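Side-chain contacts in uncharacterized protein ScGH5_18 (Streptomyces cattleya, PDB 7LR8), which probably hydrolyses the beta-1,4-mannosidic bond of the N-glycan core disaccharide Man-beta-1,4-GlcNAc, as a glycosidase of family GH5 subfamily 18: residues A40-V45 with D51-F56; D90-G95 with W265-G270. The protein carries 1 engineered substitution. All coordinates share one frame; numbering follows the deposited sequence.

Contact 1 of 2, residues A40-V45 with D51-F56; sequences ADLDSV and DHVRVF
The side chain of V53 presents its methyl CG1 to two residues one helical turn apart, overlapping the ends of L42 and V45. L42 reaches it with CD2, which stops 4.2 Å from V53 CG1; V45 adds its own CG1, 4.3 Å from the same V53 methyl. L42 does not aim straight at the strand from its CB but bends in at its branched tip, whereas V45 points inward from the start, with CG1 anti to its backbone N (chi1 167°). One strand methyl thus meets two helix methyls, and the backbones stay well apart, the CA atoms of V45 and V53 being 8.8 Å from each other. This is the second half of a beta-alpha-beta crossover, in which strand 15-19 leads into helix 35-46 and the chain returns as strand 52-55 of a TIM barrel. V18 of the first strand touches both valines, and A83 and A84 of helix 71-86 touch L42, so the apolar layer between barrel wall and helices continues through V18 of strand 15-19 and through helix 71-86. Alternation along the strand sends V53 and V55 to this layer and H52 and R54 to the barrel interior. H52 ND1 donates to D51 OD1 at 2.9 Å in a nearly straight bond (170°), lying in the imidazole plane but above the carboxylate plane; with H52 NE2 bonded to T302, both ring nitrogens are engaged and the ring's rotation is fixed. Further along, the F56 ring turns its edge to the guanidinium face of R54, CZ standing 3.5 Å above the plane.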
ATOM      1  N   ALA B  40       3.443 -23.381  16.087  1.00 26.64           N
ATOM      2  CA  ALA B  40       2.860 -24.594  15.517  1.00 25.56           C
ATOM      3  C   ALA B  40       3.273 -24.767  14.060  1.00 21.29           C
ATOM      4  O   ALA B  40       3.554 -25.888  13.617  1.00 24.02           O
ATOM      5  CB  ALA B  40       1.339 -24.551  15.649  1.00 26.27           C
ATOM      6  N   ASP B  41       3.306 -23.661  13.299  1.00 22.34           N
ATOM      7  CA  ASP B  41       3.820 -23.692  11.931  1.00 21.92           C
ATOM      8  C   ASP B  41       5.243 -24.229  11.894  1.00 23.98           C
ATOM      9  O   ASP B  41       5.557 -25.152  11.126  1.00 21.75           O
ATOM     10  CB  ASP B  41       3.794 -22.285  11.320  1.00 20.21           C
ATOM     11  CG  ASP B  41       2.411 -21.853  10.845  1.00 21.30           C
ATOM     12  OD1 ASP B  41       1.464 -22.671  10.858  1.00 21.86           O
ATOM     13  OD2 ASP B  41       2.297 -20.674  10.434  1.00 22.37           O
ATOM     14  N   LEU B  42       6.125 -23.648  12.714  1.00 23.71           N
ATOM     15  CA  LEU B  42       7.524 -24.055  12.709  1.00 22.24           C
ATOM     16  C   LEU B  42       7.693 -25.470  13.256  1.00 21.04           C
ATOM     17  O   LEU B  42       8.582 -26.200  12.806  1.00 24.25           O
ATOM     18  CB  LEU B  42       8.367 -23.040  13.491  1.00 21.46           C
ATOM     19  CG  LEU B  42       8.326 -21.623  12.891  1.00 24.92           C
ATOM     20  CD1 LEU B  42       9.152 -20.635  13.711  1.00 22.70           C
ATOM     21  CD2 LEU B  42       8.782 -21.625  11.438  1.00 26.84           C
ATOM     22  N   ASP B  43       6.834 -25.894  14.189  1.00 24.68           N
ATOM     23  CA  ASP B  43       6.841 -27.291  14.616  1.00 24.67           C
ATOM     24  C   ASP B  43       6.674 -28.225  13.426  1.00 23.53           C
ATOM     25  O   ASP B  43       7.375 -29.239  13.308  1.00 26.12           O
ATOM     26  CB  ASP B  43       5.721 -27.557  15.620  1.00 25.63           C
ATOM     27  CG  ASP B  43       6.046 -27.084  17.003  1.00 33.33           C
ATOM     28  OD1 ASP B  43       7.222 -26.764  17.279  1.00 31.51           O
ATOM     29  OD2 ASP B  43       5.109 -27.047  17.821  1.00 34.24           O
ATOM     30  N   SER B  44       5.737 -27.903  12.533  1.00 25.31           N
ATOM     31  CA  SER B  44       5.467 -28.800  11.419  1.00 24.22           C
ATOM     32  C   SER B  44       6.598 -28.772  10.403  1.00 25.00           C
ATOM     33  O   SER B  44       6.792 -29.747   9.665  1.00 25.71           O
ATOM     34  CB  SER B  44       4.120 -28.453  10.761  1.00 22.53           C
ATOM     35  OG  SER B  44       4.145 -27.193  10.120  1.00 25.52           O
ATOM     36  N   VAL B  45       7.349 -27.673  10.354  1.00 23.20           N
ATOM     37  CA  VAL B  45       8.503 -27.567   9.467  1.00 23.53           C
ATOM     38  C   VAL B  45       9.675 -28.369  10.016  1.00 21.92           C
ATOM     39  O   VAL B  45      10.331 -29.127   9.286  1.00 23.59           O
ATOM     40  CB  VAL B  45       8.875 -26.084   9.281  1.00 20.61           C
ATOM     41  CG1 VAL B  45      10.243 -25.936   8.629  1.00 22.56           C
ATOM     42  CG2 VAL B  45       7.784 -25.369   8.473  1.00 21.17           C
ATOM     43  N   ASP B  51      16.560 -27.259   8.259  1.00 21.10           N
ATOM     44  CA  ASP B  51      17.472 -26.558   9.150  1.00 20.48           C
ATOM     45  C   ASP B  51      17.422 -25.041   9.049  1.00 21.57           C
ATOM     46  O   ASP B  51      18.165 -24.380   9.779  1.00 22.90           O
ATOM     47  CB  ASP B  51      18.920 -27.027   8.922  1.00 22.12           C
ATOM     48  CG  ASP B  51      19.399 -26.796   7.499  1.00 25.09           C
ATOM     49  OD1 ASP B  51      19.520 -25.613   7.097  1.00 23.34           O
ATOM     50  OD2 ASP B  51      19.666 -27.800   6.794  1.00 22.20           O
ATOM     51  N   HIS B  52      16.586 -24.460   8.183  1.00 21.67           N
ATOM     52  CA  HIS B  52      16.470 -23.005   8.146  1.00 20.05           C
ATOM     53  C   HIS B  52      15.122 -22.633   7.550  1.00 19.13           C
ATOM     54  O   HIS B  52      14.439 -23.460   6.934  1.00 19.77           O
ATOM     55  CB  HIS B  52      17.604 -22.342   7.337  1.00 19.08           C
ATOM     56  CG  HIS B  52      17.571 -22.661   5.877  1.00 20.20           C
ATOM     57  ND1 HIS B  52      18.187 -23.773   5.344  1.00 21.32           N
ATOM     58  CD2 HIS B  52      16.965 -22.031   4.838  1.00 22.10           C
ATOM     59  CE1 HIS B  52      17.985 -23.803   4.037  1.00 19.52           C
ATOM     60  NE2 HIS B  52      17.236 -22.765   3.707  1.00 20.15           N
ATOM     61  N   VAL B  53      14.743 -21.377   7.767  1.00 16.80           N
ATOM     62  CA  VAL B  53      13.590 -20.772   7.118  1.00 16.11           C
ATOM     63  C   VAL B  53      14.026 -19.439   6.541  1.00 17.27           C
ATOM     64  O   VAL B  53      14.935 -18.779   7.061  1.00 17.85           O
ATOM     65  CB  VAL B  53      12.394 -20.564   8.081  1.00 20.65           C
ATOM     66  CG1 VAL B  53      11.764 -21.902   8.448  1.00 18.22           C
ATOM     67  CG2 VAL B  53      12.832 -19.833   9.329  1.00 19.82           C
ATOM     68  N   ARG B  54      13.380 -19.055   5.445  1.00 16.60           N
ATOM     69  CA  ARG B  54      13.475 -17.715   4.877  1.00 16.88           C
ATOM     70  C   ARG B  54      12.163 -17.016   5.189  1.00 16.83           C
ATOM     71  O   ARG B  54      11.097 -17.578   4.920  1.00 17.41           O
ATOM     72  CB  ARG B  54      13.719 -17.798   3.365  1.00 16.37           C
ATOM     73  CG  ARG B  54      13.501 -16.506   2.577  1.00 20.87           C
ATOM     74  CD  ARG B  54      14.342 -16.556   1.294  1.00 18.82           C
ATOM     75  NE  ARG B  54      14.139 -15.398   0.420  1.00 17.18           N
ATOM     76  CZ  ARG B  54      13.452 -15.409  -0.726  1.00 18.03           C
ATOM     77  NH1 ARG B  54      12.889 -16.531  -1.177  1.00 19.04           N
ATOM     78  NH2 ARG B  54      13.361 -14.302  -1.447  1.00 18.04           N
ATOM     79  N   VAL B  55      12.234 -15.829   5.816  1.00 19.13           N
ATOM     80  CA  VAL B  55      11.046 -15.179   6.358  1.00 17.85           C
ATOM     81  C   VAL B  55      10.896 -13.757   5.813  1.00 16.45           C
ATOM     82  O   VAL B  55      11.863 -13.099   5.418  1.00 18.33           O
ATOM     83  CB  VAL B  55      11.040 -15.160   7.903  1.00 23.77           C
ATOM     84  CG1 VAL B  55      11.250 -16.572   8.452  1.00 20.21           C
ATOM     85  CG2 VAL B  55      12.095 -14.225   8.441  1.00 20.22           C
ATOM     86  N   PHE B  56       9.657 -13.278   5.830  1.00 15.69           N
ATOM     87  CA  PHE B  56       9.272 -12.087   5.071  1.00 16.54           C
ATOM     88  C   PHE B  56       8.507 -11.054   5.885  1.00 16.78           C
ATOM     89  O   PHE B  56       7.279 -11.179   6.059  1.00 17.07           O
ATOM     90  CB  PHE B  56       8.446 -12.495   3.859  1.00 13.22           C
ATOM     91  CG  PHE B  56       9.157 -13.441   2.950  1.00 16.53           C
ATOM     92  CD1 PHE B  56      10.046 -12.963   1.994  1.00 17.33           C
ATOM     93  CD2 PHE B  56       8.931 -14.810   3.038  1.00 15.85           C
ATOM     94  CE1 PHE B  56      10.700 -13.838   1.146  1.00 16.37           C
ATOM     95  CE2 PHE B  56       9.602 -15.686   2.193  1.00 19.07           C
ATOM     96  CZ  PHE B  56      10.488 -15.183   1.246  1.00 16.81           C
TER

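Contact 2 of 2, residues D90-G95 with W265-G270; sequences DVNVDG and WLQEVG. With BMA (beta-D-mannopyranose), chain D.
With CG anti to the backbone N in both W265 (chi1 -176°) and N92 (chi1 159°), the indole and the amide are extended toward one another across the interior. N92 CB meets the rim of the six-membered ring, 3.6 Å from W265 CH2 and close to the indole plane, while the N92 amide stands almost perpendicular to that plane (87°). Q267, likewise extended, lays its CG over one face of the same indole, so the ring is met at its edge from the opposing strand and on a face from its own. Strands 90-94 and 264-269 are the third and seventh of the TIM barrel and lie on opposite sides of it; the axes of segments 90-94 and 265-269 come no closer than 11.9 Å, and side chains alone span the gap. H224 and T149 hold the two ends of the Q267 amide by hydrogen bonds. E268, at the mouth of the barrel, carries the contact into the glycan pocket: its OE2 is 3.0 Å from O2 of the mannose, and its OE1 is 3.3 Å from the mannose C1. A glutamate near the end of the seventh strand, beside the anomeric carbon, is consistent with the nucleophile of GH5 enzymes, and W226 hydrogen-bonds to OE1.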
ATOM      1  N   ASP B  90      17.681 -21.989  11.532  1.00 19.85           N
ATOM      2  CA  ASP B  90      18.310 -20.696  11.305  1.00 19.19           C
ATOM      3  C   ASP B  90      17.423 -19.837  10.398  1.00 21.40           C
ATOM      4  O   ASP B  90      16.554 -20.347   9.697  1.00 21.42           O
ATOM      5  CB  ASP B  90      19.687 -20.893  10.682  1.00 21.67           C
ATOM      6  CG  ASP B  90      20.613 -21.695  11.573  1.00 27.01           C
ATOM      7  OD1 ASP B  90      20.577 -21.478  12.800  1.00 25.52           O
ATOM      8  OD2 ASP B  90      21.375 -22.546  11.059  1.00 31.02           O
ATOM      9  N   VAL B  91      17.632 -18.519  10.432  1.00 19.26           N
ATOM     10  CA  VAL B  91      16.695 -17.580   9.815  1.00 19.05           C
ATOM     11  C   VAL B  91      17.432 -16.634   8.870  1.00 21.26           C
ATOM     12  O   VAL B  91      18.355 -15.921   9.286  1.00 20.31           O
ATOM     13  CB  VAL B  91      15.922 -16.769  10.869  1.00 19.60           C
ATOM     14  CG1 VAL B  91      15.053 -15.677  10.181  1.00 16.95           C
ATOM     15  CG2 VAL B  91      15.063 -17.691  11.708  1.00 17.94           C
ATOM     16  N   ASN B  92      16.997 -16.603   7.610  1.00 18.08           N
ATOM     17  CA  ASN B  92      17.341 -15.533   6.683  1.00 17.32           C
ATOM     18  C   ASN B  92      16.147 -14.593   6.577  1.00 18.65           C
ATOM     19  O   ASN B  92      15.017 -15.049   6.399  1.00 19.99           O
ATOM     20  CB  ASN B  92      17.703 -16.089   5.303  1.00 16.97           C
ATOM     21  CG  ASN B  92      17.560 -15.052   4.201  1.00 22.66           C
ATOM     22  OD1 ASN B  92      16.451 -14.768   3.734  1.00 23.19           O
ATOM     23  ND2 ASN B  92      18.678 -14.466   3.791  1.00 17.13           N
ATOM     24  N   VAL B  93      16.392 -13.289   6.689  1.00 15.23           N
ATOM     25  CA  VAL B  93      15.317 -12.299   6.625  1.00 15.99           C
ATOM     26  C   VAL B  93      15.424 -11.548   5.306  1.00 17.92           C
ATOM     27  O   VAL B  93      16.447 -10.912   5.030  1.00 17.63           O
ATOM     28  CB  VAL B  93      15.379 -11.315   7.807  1.00 18.50           C
ATOM     29  CG1 VAL B  93      14.263 -10.273   7.668  1.00 16.64           C
ATOM     30  CG2 VAL B  93      15.259 -12.053   9.138  1.00 18.35           C
ATOM     31  N   ASP B  94      14.352 -11.579   4.512  1.00 17.30           N
ATOM     32  CA  ASP B  94      14.235 -10.708   3.344  1.00 17.13           C
ATOM     33  C   ASP B  94      13.671  -9.360   3.778  1.00 15.58           C
ATOM     34  O   ASP B  94      12.634  -9.302   4.441  1.00 18.57           O
ATOM     35  CB  ASP B  94      13.317 -11.326   2.288  1.00 22.65           C
ATOM     36  CG  ASP B  94      14.021 -12.345   1.417  1.00 21.12           C
ATOM     37  OD1 ASP B  94      14.615 -13.299   1.958  1.00 20.70           O
ATOM     38  OD2 ASP B  94      13.958 -12.213   0.175  1.00 21.48           O
ATOM     39  N   GLY B  95      14.329  -8.279   3.377  1.00 15.97           N
ATOM     40  CA  GLY B  95      13.872  -6.986   3.847  1.00 15.64           C
ATOM     41  C   GLY B  95      12.763  -6.319   3.054  1.00 16.02           C
ATOM     42  O   GLY B  95      11.670  -6.078   3.577  1.00 18.72           O
ATOM     43  N   TRP B 265      22.975 -20.446  -3.771  1.00 19.06           N
ATOM     44  CA  TRP B 265      21.842 -20.786  -2.912  1.00 22.52           C
ATOM     45  C   TRP B 265      20.591 -20.909  -3.778  1.00 19.37           C
ATOM     46  O   TRP B 265      20.110 -19.917  -4.328  1.00 18.63           O
ATOM     47  CB  TRP B 265      21.675 -19.722  -1.824  1.00 21.40           C
ATOM     48  CG  TRP B 265      20.590 -19.993  -0.805  1.00 19.06           C
ATOM     49  CD1 TRP B 265      19.732 -21.064  -0.763  1.00 22.57           C
ATOM     50  CD2 TRP B 265      20.259 -19.172   0.316  1.00 20.33           C
ATOM     51  NE1 TRP B 265      18.891 -20.951   0.322  1.00 19.31           N
ATOM     52  CE2 TRP B 265      19.190 -19.792   0.990  1.00 21.20           C
ATOM     53  CE3 TRP B 265      20.757 -17.951   0.811  1.00 21.62           C
ATOM     54  CZ2 TRP B 265      18.627 -19.252   2.147  1.00 21.88           C
ATOM     55  CZ3 TRP B 265      20.197 -17.424   1.952  1.00 23.08           C
ATOM     56  CH2 TRP B 265      19.136 -18.060   2.602  1.00 23.21           C
ATOM     57  N   LEU B 266      20.068 -22.128  -3.920  1.00 18.36           N
ATOM     58  CA  LEU B 266      18.755 -22.299  -4.543  1.00 15.98           C
ATOM     59  C   LEU B 266      17.719 -21.879  -3.512  1.00 19.63           C
ATOM     60  O   LEU B 266      17.213 -22.684  -2.729  1.00 18.53           O
ATOM     61  CB  LEU B 266      18.557 -23.742  -5.000  1.00 15.74           C
ATOM     62  CG  LEU B 266      17.205 -24.011  -5.636  1.00 15.45           C
ATOM     63  CD1 LEU B 266      17.041 -23.218  -6.930  1.00 18.32           C
ATOM     64  CD2 LEU B 266      17.079 -25.523  -5.902  1.00 16.41           C
ATOM     65  N   GLN B 267      17.433 -20.576  -3.482  1.00 16.63           N
ATOM     66  CA  GLN B 267      16.661 -19.969  -2.415  1.00 17.37           C
ATOM     67  C   GLN B 267      15.162 -20.061  -2.631  1.00 17.21           C
ATOM     68  O   GLN B 267      14.400 -19.848  -1.679  1.00 17.92           O
ATOM     69  CB  GLN B 267      17.083 -18.499  -2.264  1.00 18.21           C
ATOM     70  CG  GLN B 267      16.697 -17.870  -0.959  1.00 19.49           C
ATOM     71  CD  GLN B 267      17.002 -16.392  -0.950  1.00 23.28           C
ATOM     72  OE1 GLN B 267      16.661 -15.682  -1.900  1.00 20.79           O
ATOM     73  NE2 GLN B 267      17.651 -15.918   0.108  1.00 21.94           N
ATOM     74  N   GLU B 268      14.729 -20.372  -3.852  1.00 16.55           N
ATOM     75  CA  GLU B 268      13.346 -20.749  -4.126  1.00 20.16           C
ATOM     76  C   GLU B 268      13.324 -21.856  -5.156  1.00 19.89           C
ATOM     77  O   GLU B 268      14.019 -21.783  -6.172  1.00 17.33           O
ATOM     78  CB  GLU B 268      12.499 -19.598  -4.674  1.00 18.02           C
ATOM     79  CG  GLU B 268      12.269 -18.494  -3.682  1.00 17.95           C
ATOM     80  CD  GLU B 268      11.532 -17.320  -4.297  1.00 21.04           C
ATOM     81  OE1 GLU B 268      11.016 -17.468  -5.432  1.00 21.94           O
ATOM     82  OE2 GLU B 268      11.481 -16.264  -3.642  1.00 19.86           O
ATOM     83  N   VAL B 269      12.504 -22.867  -4.890  1.00 16.54           N
ATOM     84  CA  VAL B 269      12.156 -23.883  -5.878  1.00 17.23           C
ATOM     85  C   VAL B 269      10.807 -24.426  -5.442  1.00 16.67           C
ATOM     86  O   VAL B 269      10.591 -24.676  -4.249  1.00 16.27           O
ATOM     87  CB  VAL B 269      13.218 -24.996  -5.990  1.00 17.92           C
ATOM     88  CG1 VAL B 269      13.555 -25.601  -4.613  1.00 20.18           C
ATOM     89  CG2 VAL B 269      12.724 -26.095  -6.968  1.00 19.12           C
ATOM     90  N   GLY B 270       9.875 -24.574  -6.380  1.00 19.98           N
ATOM     91  CA  GLY B 270       8.553 -25.052  -6.032  1.00 19.83           C
ATOM     92  C   GLY B 270       7.917 -25.788  -7.189  1.00 19.79           C
ATOM     93  O   GLY B 270       8.463 -25.851  -8.293  1.00 19.32           O
TER
HETATM   94  C1  BMA D   2       8.343 -16.012  -6.662  1.00 29.52           C
HETATM   95  C2  BMA D   2       8.207 -15.762  -5.126  1.00 34.24           C
HETATM   96  C3  BMA D   2       6.773 -15.383  -4.819  1.00 23.19           C
HETATM   97  C4  BMA D   2       5.768 -16.378  -5.547  1.00 19.39           C
HETATM   98  C5  BMA D   2       6.523 -17.582  -6.177  1.00 24.61           C
HETATM   99  C6  BMA D   2       5.626 -18.507  -6.971  1.00 17.73           C
HETATM  100  O2  BMA D   2       9.069 -14.726  -4.681  1.00 26.54           O
HETATM  101  O3  BMA D   2       6.530 -13.989  -5.138  1.00 29.37           O
HETATM  102  O4  BMA D   2       4.852 -16.844  -4.596  1.00 21.43           O
HETATM  103  O5  BMA D   2       7.506 -17.102  -7.113  1.00 27.47           O
HETATM  104  O6  BMA D   2       5.054 -17.730  -8.051  1.00 27.13           O

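Contact 1 lies on the outside of the barrel wall and contact 2 in its interior, with centres 11 Å apart, and strand 52-55 belongs beside strand 90-94 in the sheet: V53 N probably donates to D90 O at 2.8 Å. R54 is the bridge to the pocket. Its NE forms a 2.6 Å salt bridge with D94 OD1 and packs 3.3 Å from Q267 CD, while NH1 pairs with E268 OE2, the oxygen next to the mannose O2. The strand that backs onto helix 35-46 thereby also carries a second-shell arginine that probably positions E268. Deeper in the barrel, T302 OG1, the partner of H52 NE2, also bonds to W265 NE1, a second tie between contact 1 and contact 2.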